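Local coordinates for ferric iron-binding protein HitA (Pseudomonas aeruginosa PAO1, PDB 6IWF) that binds ferric iron and probably serves as the solute-binding protein of an iron uptake system, with a role in gallium internalization as well, at residues T100-V105 and N194-Y199; R104-N109 and H213-Q218; A222-S227 and A280-P285; A262-R267 and P274-F279. One frame throughout, in Å; residues are numbered along the deposited sequence.

In the fold
All four contacts gather round one mixed sheet. Contacts 1 and 2 hold strand 97-108 and have Arg-104 and Val-105 in common; contacts 3 and 4 use strands 224-231 and 264-265, which pair with it. Contact 1 is the most central and fully buried; it is largely polar and holds two iron-binding tyrosines. Contact 2 is also buried but lies farther out, a backbone pair with aromatic and aliphatic packing. Contacts 3 and 4 are partly buried. They bring the loop after strand 264-265 against the two neighbouring strands. Contact 3 is apolar packing with a bridging water, whereas contact 4 centres on one tyrosine ring.

Contact 1: T100-V105 and N194-Y199; sequences TARTRV and NNYYWY
Asn-195 grips the backbone of Thr-103 with two bonds. Its OD1 accepts a hydrogen bond from Thr-103 N at 3.1 Å, and the N-H points almost straight at it, at 176°. The donor lies above the carbonyl plane of this amide. In return, Asn-195 N donates to Thr-103 O at 2.9 Å, a more bent bond that runs nearly along the C=O axis. The side chain reaches back because CG sits between the backbone N and the carbonyl carbon (chi1 70°). Asn-195 ND2 is held by Ala-262 O. CG1 of Val-105 packs on Asn-195 CB at 3.8 Å. The amide of Asn-194 lies between two arginine chains: its ND2 is 3.4 Å from Arg-102 CD, and its OD1 is 3.1 Å from Arg-104 CD. A water probably donates to the same OD1. Arg-104 and Asn-194 form an antiparallel non-hydrogen-bonded pair, where strand 190-194 ends beside strand 97-108 and the chain turns into helix 196-205. The long strand 97-108, paired with 224-231, is consistent with the crossing strands between the two lobes of a class II periplasmic binding protein, whose metal lies in the cleft. The start of the helix carries Tyr-196 and Tyr-197, both seen to bind ferric iron, which is absent from this chain. Arg-102 passes its CD in plane at the edge of the Tyr-196 ring, with the guanidinium turned 88° from it. Outside partners hold both polar ends: Glu-263 forms a salt bridge with Arg-102 NH1, and Glu-60, itself an iron ligand, is hydrogen-bonded to Tyr-196 OH.

Contact 2: R104-N109 and H213-Q218; sequences RVLAYN and HYFGNQ
Leu-106 and His-213 form an antiparallel hydrogen-bonded pair. Leu-106 N donates to His-213 O at 2.9 Å, and His-213 N returns a bond to Leu-106 O at 2.8 Å. Beyond this pair the second segment leaves regular strand geometry. A water then bridges the backbones, donating to Arg-104 O and accepting from Phe-215 N. The side chains of Leu-106 and His-213 lie on the same face of the sheet. Phe-215 joins them there, with CE2 4.0 Å from Leu-106 CB, and CD2 of His-213 stands over one face of its ring, toward the rim. Tyr-108 brings CE1 to 3.9 Å from His-213 CB, while Leu-106 O and His-213 N lie in plane at the edge of its ring. The Tyr-108 hydroxyl is hydrogen-bonded to Arg-211 NH1. Val-105 and Tyr-214 lie side by side and point the same way. CG1 of Val-105, beside its own backbone N (chi1 -62°), comes to 3.4 Å from Tyr-214 CE2, a close approach. The arrangement is a short antiparallel pairing in a mixed sheet: strand 211-213 pairs with the C-terminal part of strand 97-108.

Contact 3: A222-S227 and A280-P285; sequences ALVTVS and AELDPP
Val-224 has CG2 anti to its carbonyl carbon and beside the backbone N, with CG1 anti to N (chi1 165°). CG2 is the branch that meets the loop, touching Pro-284 CB at 3.8 Å and Leu-282 CD1 at 4.0 Å. Leu-282 places CG beside its own backbone N (chi1 -73°), and chi2 (173°) then extends CD1 toward the valine. The two side chains cross at about a right angle. Pro-284 also lies against the backbone, its CB 3.3 Å from Ala-222 O. That oxygen is close to Pro-285 CD as well, at 3.5 Å; both proline rings rest on this one carbonyl oxygen, from the same general side. Ala-222 CB touches the same CD at 4.0 Å. Next to it, Leu-223 CD1 reaches Pro-285 CG more loosely. No direct hydrogen bond joins the two segments. A water does this instead: it accepts from Val-224 N at 3.1 Å and donates to Pro-285 O at 2.8 Å. Strand 97-108 also holds this segment: backbone hydrogen bonds join Leu-223 with Arg-104 and Thr-225 with Arg-102. On the loop side, Asp-283 is hydrogen-bonded through its backbone to Gln-218, and Pro-285 packs on Leu-153 of helix 141-154. The contact packs a proline-containing loop on the start of strand 224-231, the neighbour of strand 97-108; in this family such a pair runs between the two lobes.

Contact 4: A262-R267 and P274-F279; sequences AEYPMR and PALKPF
Tyr-264 lies between Leu-276 and Phe-279, which cover opposite faces of its ring. This tyrosine belongs to strand 264-265, a short strand paired with strand 97-108 in the mixed sheet of this solute-binding protein fold. On one face Leu-276 makes a CH-pi contact, its CD1 4.0 Å from the ring centroid and 13° off the normal. On the other, Phe-279 stands edge-to-face, with planes at 61° and centroids 5.0 Å apart. Its CD1 approaches Tyr-264 CG at 3.6 Å, over the rim side of the ring. Phe-279 has CG anti to its backbone N (chi1 -168°), which brings CG to 4.1 Å from Tyr-264 CD1. The other branch of Leu-276, CD2, touches Ala-262 CB at 4.0 Å, while CD1 also lies 3.3 Å from Glu-263 O. Glu-263 OE2 is also hydrogen-bonded to Thr-100 OG1, near the iron-binding Tyr-196. Ala-275 O is hydrogen-bonded to Tyr-199 OH of helix 196-205. The hydroxyl of Tyr-264 ties the end of the ring to the Lys-277 backbone. A water donates to Tyr-264 OH and accepts from Lys-277 N. Tyr-264 OH itself donates to Lys-277 O, a short bond of 2.5 Å, in the carbonyl plane and on a lone pair.

Contact 1: T100-V105 and N194-Y199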
# COMPACT_ATOMS: atom_id res chain seq x y z
N THR A 100 5.75 -4.96 3.94
CA THR A 100 5.71 -5.45 2.56
C THR A 100 5.74 -4.26 1.62
O THR A 100 5.48 -3.13 2.02
CB THR A 100 4.45 -6.28 2.25
OG1 THR A 100 3.30 -5.43 2.33
CG2 THR A 100 4.30 -7.48 3.21
N ALA A 101 6.06 -4.54 0.36
CA ALA A 101 5.98 -3.55 -0.70
C ALA A 101 5.06 -4.07 -1.80
O ALA A 101 4.91 -5.27 -1.98
CB ALA A 101 7.37 -3.22 -1.30
N ARG A 102 4.43 -3.14 -2.52
CA ARG A 102 3.56 -3.50 -3.63
C ARG A 102 3.86 -2.55 -4.78
O ARG A 102 4.54 -1.53 -4.60
CB ARG A 102 2.09 -3.34 -3.25
CG ARG A 102 1.81 -1.87 -3.16
CD ARG A 102 0.87 -1.50 -2.11
NE ARG A 102 1.25 -1.99 -0.79
CZ ARG A 102 0.38 -1.99 0.21
NH1 ARG A 102 0.73 -2.44 1.39
NH2 ARG A 102 -0.85 -1.53 -0.00
N THR A 103 3.29 -2.83 -5.95
CA THR A 103 3.54 -1.98 -7.10
C THR A 103 2.25 -1.65 -7.83
O THR A 103 1.34 -2.48 -7.92
CB THR A 103 4.55 -2.65 -8.09
OG1 THR A 103 4.84 -1.75 -9.17
CG2 THR A 103 4.04 -3.98 -8.65
N ARG A 104 2.17 -0.43 -8.35
CA ARG A 104 1.07 -0.07 -9.23
C ARG A 104 1.23 -0.79 -10.56
O ARG A 104 2.35 -1.03 -11.04
CB ARG A 104 1.03 1.45 -9.46
CG ARG A 104 0.95 2.26 -8.16
CD ARG A 104 -0.41 2.20 -7.57
NE ARG A 104 -1.42 2.87 -8.41
CZ ARG A 104 -2.71 2.86 -8.10
NH1 ARG A 104 -3.10 2.24 -6.99
NH2 ARG A 104 -3.59 3.46 -8.87
N VAL A 105 0.10 -1.15 -11.16
CA VAL A 105 0.06 -1.83 -12.44
C VAL A 105 -1.10 -1.27 -13.25
O VAL A 105 -1.89 -0.45 -12.76
CB VAL A 105 -0.09 -3.36 -12.29
CG1 VAL A 105 1.10 -3.93 -11.54
CG2 VAL A 105 -1.39 -3.70 -11.57
N ASN A 194 -3.22 -1.55 -7.61
CA ASN A 194 -2.04 -2.23 -7.12
C ASN A 194 -2.06 -3.69 -7.55
O ASN A 194 -3.13 -4.29 -7.75
CB ASN A 194 -1.97 -2.13 -5.60
CG ASN A 194 -1.28 -0.87 -5.14
OD1 ASN A 194 -0.38 -0.35 -5.82
ND2 ASN A 194 -1.67 -0.37 -3.98
N ASN A 195 -0.87 -4.28 -7.65
CA ASN A 195 -0.75 -5.59 -8.28
C ASN A 195 -1.53 -6.66 -7.54
O ASN A 195 -2.03 -7.60 -8.17
CB ASN A 195 0.73 -5.98 -8.36
CG ASN A 195 1.31 -6.30 -7.01
OD1 ASN A 195 1.51 -5.40 -6.18
ND2 ASN A 195 1.57 -7.58 -6.76
N TYR A 196 -1.65 -6.55 -6.21
CA TYR A 196 -2.09 -7.72 -5.45
C TYR A 196 -3.58 -8.02 -5.64
O TYR A 196 -4.00 -9.15 -5.37
CB TYR A 196 -1.75 -7.55 -3.97
CG TYR A 196 -2.31 -6.32 -3.32
CD1 TYR A 196 -3.64 -6.27 -2.94
CD2 TYR A 196 -1.51 -5.21 -3.08
CE1 TYR A 196 -4.17 -5.13 -2.35
CE2 TYR A 196 -2.04 -4.07 -2.48
CZ TYR A 196 -3.37 -4.04 -2.12
OH TYR A 196 -3.92 -2.92 -1.52
N TYR A 197 -4.38 -7.06 -6.13
CA TYR A 197 -5.80 -7.32 -6.35
C TYR A 197 -6.02 -8.37 -7.43
O TYR A 197 -6.95 -9.18 -7.35
CB TYR A 197 -6.54 -6.04 -6.74
CG TYR A 197 -6.66 -5.06 -5.60
CD1 TYR A 197 -7.63 -5.23 -4.62
CD2 TYR A 197 -5.81 -3.96 -5.52
CE1 TYR A 197 -7.74 -4.34 -3.57
CE2 TYR A 197 -5.92 -3.06 -4.48
CZ TYR A 197 -6.88 -3.26 -3.51
OH TYR A 197 -7.00 -2.36 -2.47
N TRP A 198 -5.19 -8.34 -8.48
CA TRP A 198 -5.29 -9.36 -9.51
C TRP A 198 -5.03 -10.75 -8.93
O TRP A 198 -5.76 -11.71 -9.25
CB TRP A 198 -4.29 -9.04 -10.63
CG TRP A 198 -4.38 -9.92 -11.83
CD1 TRP A 198 -5.14 -9.72 -12.95
CD2 TRP A 198 -3.65 -11.13 -12.05
NE1 TRP A 198 -4.93 -10.73 -13.85
CE2 TRP A 198 -4.02 -11.61 -13.32
CE3 TRP A 198 -2.72 -11.85 -11.29
CZ2 TRP A 198 -3.50 -12.79 -13.86
CZ3 TRP A 198 -2.20 -13.02 -11.82
CH2 TRP A 198 -2.59 -13.48 -13.10
N TYR A 199 -4.02 -10.88 -8.07
CA TYR A 199 -3.69 -12.18 -7.50
C TYR A 199 -4.79 -12.69 -6.56
O TYR A 199 -5.10 -13.88 -6.55
CB TYR A 199 -2.34 -12.12 -6.79
CG TYR A 199 -1.18 -12.00 -7.74
CD1 TYR A 199 -0.75 -10.75 -8.20
CD2 TYR A 199 -0.54 -13.13 -8.23
CE1 TYR A 199 0.30 -10.62 -9.08
CE2 TYR A 199 0.51 -13.02 -9.12
CZ TYR A 199 0.93 -11.77 -9.55
OH TYR A 199 1.98 -11.68 -10.42
O HOH W 1 2.20 0.80 -5.04

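Contact 2: R104-N109 and H213-Q218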
# COMPACT_ATOMS: atom_id res chain seq x y z
N ARG A 104 2.17 -0.43 -8.35
CA ARG A 104 1.07 -0.07 -9.23
C ARG A 104 1.23 -0.79 -10.56
O ARG A 104 2.35 -1.03 -11.04
CB ARG A 104 1.03 1.45 -9.46
CG ARG A 104 0.95 2.26 -8.16
CD ARG A 104 -0.41 2.20 -7.57
NE ARG A 104 -1.42 2.87 -8.41
CZ ARG A 104 -2.71 2.86 -8.10
NH1 ARG A 104 -3.10 2.24 -6.99
NH2 ARG A 104 -3.59 3.46 -8.87
N VAL A 105 0.10 -1.15 -11.16
CA VAL A 105 0.06 -1.83 -12.44
C VAL A 105 -1.10 -1.27 -13.25
O VAL A 105 -1.89 -0.45 -12.76
CB VAL A 105 -0.09 -3.36 -12.29
CG1 VAL A 105 1.10 -3.93 -11.54
CG2 VAL A 105 -1.39 -3.70 -11.57
N LEU A 106 -1.22 -1.73 -14.49
CA LEU A 106 -2.37 -1.48 -15.35
C LEU A 106 -3.02 -2.84 -15.64
O LEU A 106 -2.48 -3.64 -16.41
CB LEU A 106 -1.95 -0.75 -16.64
CG LEU A 106 -3.09 -0.37 -17.60
CD1 LEU A 106 -3.92 0.78 -17.04
CD2 LEU A 106 -2.48 0.02 -18.94
N ALA A 107 -4.15 -3.14 -15.00
CA ALA A 107 -4.87 -4.36 -15.36
C ALA A 107 -5.62 -4.10 -16.66
O ALA A 107 -6.13 -2.99 -16.88
CB ALA A 107 -5.83 -4.77 -14.25
N TYR A 108 -5.65 -5.09 -17.55
CA TYR A 108 -6.33 -4.88 -18.82
C TYR A 108 -6.95 -6.18 -19.30
O TYR A 108 -6.54 -7.28 -18.90
CB TYR A 108 -5.38 -4.31 -19.89
CG TYR A 108 -4.33 -5.28 -20.41
CD1 TYR A 108 -3.19 -5.55 -19.67
CD2 TYR A 108 -4.48 -5.89 -21.65
CE1 TYR A 108 -2.22 -6.43 -20.14
CE2 TYR A 108 -3.50 -6.79 -22.13
CZ TYR A 108 -2.38 -7.05 -21.37
OH TYR A 108 -1.40 -7.93 -21.81
N ASN A 109 -7.97 -6.04 -20.16
CA ASN A 109 -8.65 -7.17 -20.75
C ASN A 109 -8.11 -7.38 -22.15
O ASN A 109 -8.36 -6.54 -23.03
CB ASN A 109 -10.16 -6.93 -20.79
CG ASN A 109 -10.93 -8.11 -21.38
OD1 ASN A 109 -10.35 -9.02 -21.96
ND2 ASN A 109 -12.25 -8.08 -21.23
N HIS A 213 -0.32 -5.35 -16.92
CA HIS A 213 0.72 -4.63 -17.64
C HIS A 213 1.54 -3.84 -16.64
O HIS A 213 0.99 -3.14 -15.78
CB HIS A 213 0.10 -3.70 -18.67
CG HIS A 213 1.12 -2.88 -19.40
ND1 HIS A 213 2.01 -3.44 -20.30
CD2 HIS A 213 1.42 -1.57 -19.33
CE1 HIS A 213 2.80 -2.49 -20.77
NE2 HIS A 213 2.46 -1.35 -20.21
N TYR A 214 2.86 -3.93 -16.75
CA TYR A 214 3.77 -3.16 -15.92
C TYR A 214 4.36 -2.05 -16.76
O TYR A 214 4.96 -2.31 -17.82
CB TYR A 214 4.87 -4.06 -15.35
CG TYR A 214 4.33 -5.05 -14.37
CD1 TYR A 214 3.68 -6.21 -14.81
CD2 TYR A 214 4.42 -4.82 -13.01
CE1 TYR A 214 3.17 -7.11 -13.91
CE2 TYR A 214 3.91 -5.72 -12.10
CZ TYR A 214 3.28 -6.85 -12.55
OH TYR A 214 2.77 -7.73 -11.64
N PHE A 215 4.19 -0.81 -16.31
CA PHE A 215 4.70 0.33 -17.08
C PHE A 215 6.23 0.31 -17.14
O PHE A 215 6.82 0.62 -18.18
CB PHE A 215 4.22 1.65 -16.47
CG PHE A 215 2.79 2.00 -16.80
CD1 PHE A 215 2.42 2.35 -18.10
CD2 PHE A 215 1.83 2.03 -15.81
CE1 PHE A 215 1.10 2.70 -18.40
CE2 PHE A 215 0.50 2.37 -16.10
CZ PHE A 215 0.15 2.72 -17.39
N GLY A 216 6.87 -0.06 -16.04
CA GLY A 216 8.32 -0.03 -15.95
C GLY A 216 8.92 1.32 -16.29
O GLY A 216 8.25 2.35 -16.14
N ASN A 217 10.18 1.33 -16.74
CA ASN A 217 10.84 2.50 -17.33
C ASN A 217 10.82 3.74 -16.43
O ASN A 217 10.87 4.87 -16.93
CB ASN A 217 10.24 2.83 -18.70
CG ASN A 217 11.20 3.58 -19.58
OD1 ASN A 217 12.39 3.26 -19.63
ND2 ASN A 217 10.70 4.59 -20.29
N GLN A 218 10.78 3.54 -15.11
CA GLN A 218 10.67 4.60 -14.11
C GLN A 218 9.45 5.47 -14.34
O GLN A 218 9.40 6.60 -13.86
CB GLN A 218 11.92 5.47 -14.03
CG GLN A 218 13.12 4.72 -13.53
CD GLN A 218 14.27 5.64 -13.18
OE1 GLN A 218 14.21 6.86 -13.40
NE2 GLN A 218 15.33 5.06 -12.66
O HOH W 2 3.47 -0.60 -13.59

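Contact 3: A222-S227 and A280-P285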
# COMPACT_ATOMS: atom_id res chain seq x y z
N ALA A 222 4.66 3.09 -12.42
CA ALA A 222 5.41 1.94 -11.93
C ALA A 222 5.79 2.10 -10.45
O ALA A 222 6.66 1.38 -9.95
CB ALA A 222 6.66 1.72 -12.80
N LEU A 223 5.13 3.02 -9.75
CA LEU A 223 5.42 3.34 -8.37
C LEU A 223 5.36 2.11 -7.47
O LEU A 223 4.42 1.32 -7.54
CB LEU A 223 4.41 4.38 -7.88
CG LEU A 223 4.56 4.85 -6.44
CD1 LEU A 223 5.84 5.65 -6.27
CD2 LEU A 223 3.30 5.67 -6.01
N VAL A 224 6.37 1.97 -6.61
CA VAL A 224 6.37 0.97 -5.55
C VAL A 224 6.14 1.70 -4.23
O VAL A 224 6.77 2.74 -3.98
CB VAL A 224 7.70 0.18 -5.54
CG1 VAL A 224 7.88 -0.60 -4.24
CG2 VAL A 224 7.75 -0.73 -6.76
N THR A 225 5.24 1.17 -3.40
CA THR A 225 4.95 1.73 -2.09
C THR A 225 5.03 0.63 -1.03
O THR A 225 5.02 -0.56 -1.33
CB THR A 225 3.56 2.39 -2.02
OG1 THR A 225 2.55 1.43 -2.34
CG2 THR A 225 3.46 3.55 -3.02
N VAL A 226 5.12 1.04 0.24
CA VAL A 226 5.31 0.07 1.32
C VAL A 226 4.17 0.16 2.32
O VAL A 226 3.64 1.25 2.58
CB VAL A 226 6.67 0.26 2.03
CG1 VAL A 226 7.81 0.41 1.01
CG2 VAL A 226 6.64 1.45 2.95
N SER A 227 3.77 -0.99 2.86
CA SER A 227 2.97 -1.04 4.07
C SER A 227 3.92 -1.07 5.25
O SER A 227 5.06 -1.50 5.14
CB SER A 227 2.09 -2.29 4.11
OG SER A 227 2.87 -3.44 4.36
N ALA A 280 13.32 -6.97 -8.91
CA ALA A 280 14.41 -6.30 -9.61
C ALA A 280 14.04 -5.90 -11.04
O ALA A 280 14.73 -5.06 -11.63
CB ALA A 280 15.65 -7.20 -9.62
N GLU A 281 12.98 -6.47 -11.61
CA GLU A 281 12.57 -6.16 -12.98
C GLU A 281 11.58 -5.01 -13.07
O GLU A 281 11.17 -4.65 -14.18
CB GLU A 281 11.96 -7.39 -13.64
CG GLU A 281 12.92 -8.55 -13.82
CD GLU A 281 12.24 -9.76 -14.45
OE1 GLU A 281 11.16 -9.59 -15.06
OE2 GLU A 281 12.78 -10.88 -14.33
N LEU A 282 11.15 -4.45 -11.94
CA LEU A 282 10.05 -3.49 -11.97
C LEU A 282 10.46 -2.14 -12.55
O LEU A 282 9.63 -1.45 -13.15
CB LEU A 282 9.48 -3.31 -10.56
CG LEU A 282 8.67 -4.51 -10.05
CD1 LEU A 282 8.29 -4.29 -8.58
CD2 LEU A 282 7.42 -4.70 -10.91
N ASP A 283 11.73 -1.75 -12.38
CA ASP A 283 12.22 -0.45 -12.83
C ASP A 283 11.32 0.70 -12.34
O ASP A 283 10.87 1.51 -13.14
CB ASP A 283 12.33 -0.43 -14.35
CG ASP A 283 13.32 0.65 -14.89
OD1 ASP A 283 14.13 1.23 -14.14
OD2 ASP A 283 13.29 0.89 -16.12
N PRO A 284 11.07 0.79 -11.03
CA PRO A 284 10.17 1.83 -10.52
C PRO A 284 10.85 3.18 -10.48
O PRO A 284 12.10 3.28 -10.49
CB PRO A 284 9.84 1.35 -9.10
CG PRO A 284 11.09 0.62 -8.68
CD PRO A 284 11.59 -0.06 -9.94
N PRO A 285 10.08 4.25 -10.41
CA PRO A 285 10.66 5.57 -10.16
C PRO A 285 11.42 5.57 -8.84
O PRO A 285 11.13 4.79 -7.93
CB PRO A 285 9.43 6.50 -10.12
CG PRO A 285 8.27 5.59 -9.80
CD PRO A 285 8.60 4.26 -10.39
O HOH W 3 8.86 3.75 -6.61

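Contact 4: A262-R267 and P274-F279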
# COMPACT_ATOMS: atom_id res chain seq x y z
N ALA A 262 -0.38 -10.95 -2.10
CA ALA A 262 0.73 -11.18 -3.03
C ALA A 262 1.53 -9.89 -3.13
O ALA A 262 1.35 -9.06 -4.02
CB ALA A 262 0.20 -11.63 -4.38
N GLU A 263 2.43 -9.71 -2.17
CA GLU A 263 3.25 -8.51 -2.06
C GLU A 263 4.71 -8.93 -1.94
O GLU A 263 5.03 -10.12 -1.91
CB GLU A 263 2.79 -7.63 -0.89
CG GLU A 263 1.33 -7.20 -1.06
CD GLU A 263 0.89 -6.10 -0.11
OE1 GLU A 263 -0.25 -6.19 0.39
OE2 GLU A 263 1.66 -5.15 0.12
N TYR A 264 5.58 -7.94 -1.87
CA TYR A 264 7.01 -8.24 -1.78
C TYR A 264 7.50 -8.09 -0.35
O TYR A 264 7.26 -7.05 0.29
CB TYR A 264 7.79 -7.29 -2.69
CG TYR A 264 7.43 -7.41 -4.14
CD1 TYR A 264 8.10 -8.31 -4.97
CD2 TYR A 264 6.44 -6.62 -4.70
CE1 TYR A 264 7.77 -8.43 -6.31
CE2 TYR A 264 6.11 -6.72 -6.04
CZ TYR A 264 6.78 -7.63 -6.84
OH TYR A 264 6.44 -7.74 -8.18
N PRO A 265 8.19 -9.09 0.19
CA PRO A 265 8.63 -8.99 1.59
C PRO A 265 9.70 -7.93 1.79
O PRO A 265 10.55 -7.70 0.91
CB PRO A 265 9.18 -10.39 1.89
CG PRO A 265 9.57 -10.93 0.55
CD PRO A 265 8.59 -10.35 -0.44
N MET A 266 9.68 -7.28 2.96
CA MET A 266 10.68 -6.28 3.27
C MET A 266 11.84 -6.83 4.09
O MET A 266 12.88 -6.17 4.16
CB MET A 266 10.05 -5.08 4.00
CG MET A 266 9.08 -4.27 3.12
SD MET A 266 9.89 -3.19 1.92
CE MET A 266 10.25 -4.26 0.53
N ARG A 267 11.69 -8.02 4.65
CA ARG A 267 12.79 -8.70 5.33
C ARG A 267 13.91 -8.97 4.34
O ARG A 267 13.68 -9.60 3.30
CB ARG A 267 12.29 -10.01 5.95
CG ARG A 267 13.37 -10.82 6.64
CD ARG A 267 12.84 -12.18 7.07
NE ARG A 267 13.91 -13.05 7.56
CZ ARG A 267 14.49 -12.94 8.75
NH1 ARG A 267 14.10 -11.99 9.60
NH2 ARG A 267 15.45 -13.78 9.10
N PRO A 274 7.27 -16.64 -6.36
CA PRO A 274 7.84 -16.61 -7.72
C PRO A 274 6.81 -16.28 -8.80
O PRO A 274 7.21 -16.02 -9.94
CB PRO A 274 8.43 -18.02 -7.90
CG PRO A 274 7.81 -18.86 -6.82
CD PRO A 274 7.49 -17.92 -5.67
N ALA A 275 5.52 -16.28 -8.48
CA ALA A 275 4.51 -15.91 -9.46
C ALA A 275 4.40 -14.41 -9.64
O ALA A 275 3.80 -13.95 -10.61
CB ALA A 275 3.14 -16.47 -9.06
N LEU A 276 4.96 -13.63 -8.71
CA LEU A 276 5.01 -12.18 -8.86
C LEU A 276 6.07 -11.80 -9.88
O LEU A 276 7.08 -12.49 -10.04
CB LEU A 276 5.35 -11.51 -7.52
CG LEU A 276 4.30 -11.49 -6.43
CD1 LEU A 276 4.89 -10.90 -5.15
CD2 LEU A 276 3.10 -10.67 -6.89
N LYS A 277 5.84 -10.67 -10.56
CA LYS A 277 6.90 -10.11 -11.38
C LYS A 277 8.13 -9.87 -10.51
O LYS A 277 7.99 -9.28 -9.42
CB LYS A 277 6.43 -8.81 -12.04
CG LYS A 277 7.40 -8.23 -13.05
CD LYS A 277 6.74 -8.09 -14.40
CE LYS A 277 7.72 -7.54 -15.43
NZ LYS A 277 8.29 -6.24 -14.99
N PRO A 278 9.31 -10.33 -10.90
CA PRO A 278 10.49 -10.17 -10.04
C PRO A 278 10.73 -8.71 -9.68
O PRO A 278 10.70 -7.83 -10.55
CB PRO A 278 11.63 -10.75 -10.89
CG PRO A 278 10.95 -11.74 -11.78
CD PRO A 278 9.61 -11.17 -12.09
N PHE A 279 10.97 -8.47 -8.39
CA PHE A 279 11.10 -7.10 -7.89
C PHE A 279 12.19 -6.33 -8.64
O PHE A 279 11.99 -5.16 -8.99
CB PHE A 279 11.39 -7.13 -6.39
CG PHE A 279 11.27 -5.80 -5.70
CD1 PHE A 279 10.03 -5.28 -5.38
CD2 PHE A 279 12.41 -5.07 -5.39
CE1 PHE A 279 9.92 -4.05 -4.75
CE2 PHE A 279 12.31 -3.84 -4.76
CZ PHE A 279 11.06 -3.33 -4.44
O HOH W 4 3.82 -8.52 -9.34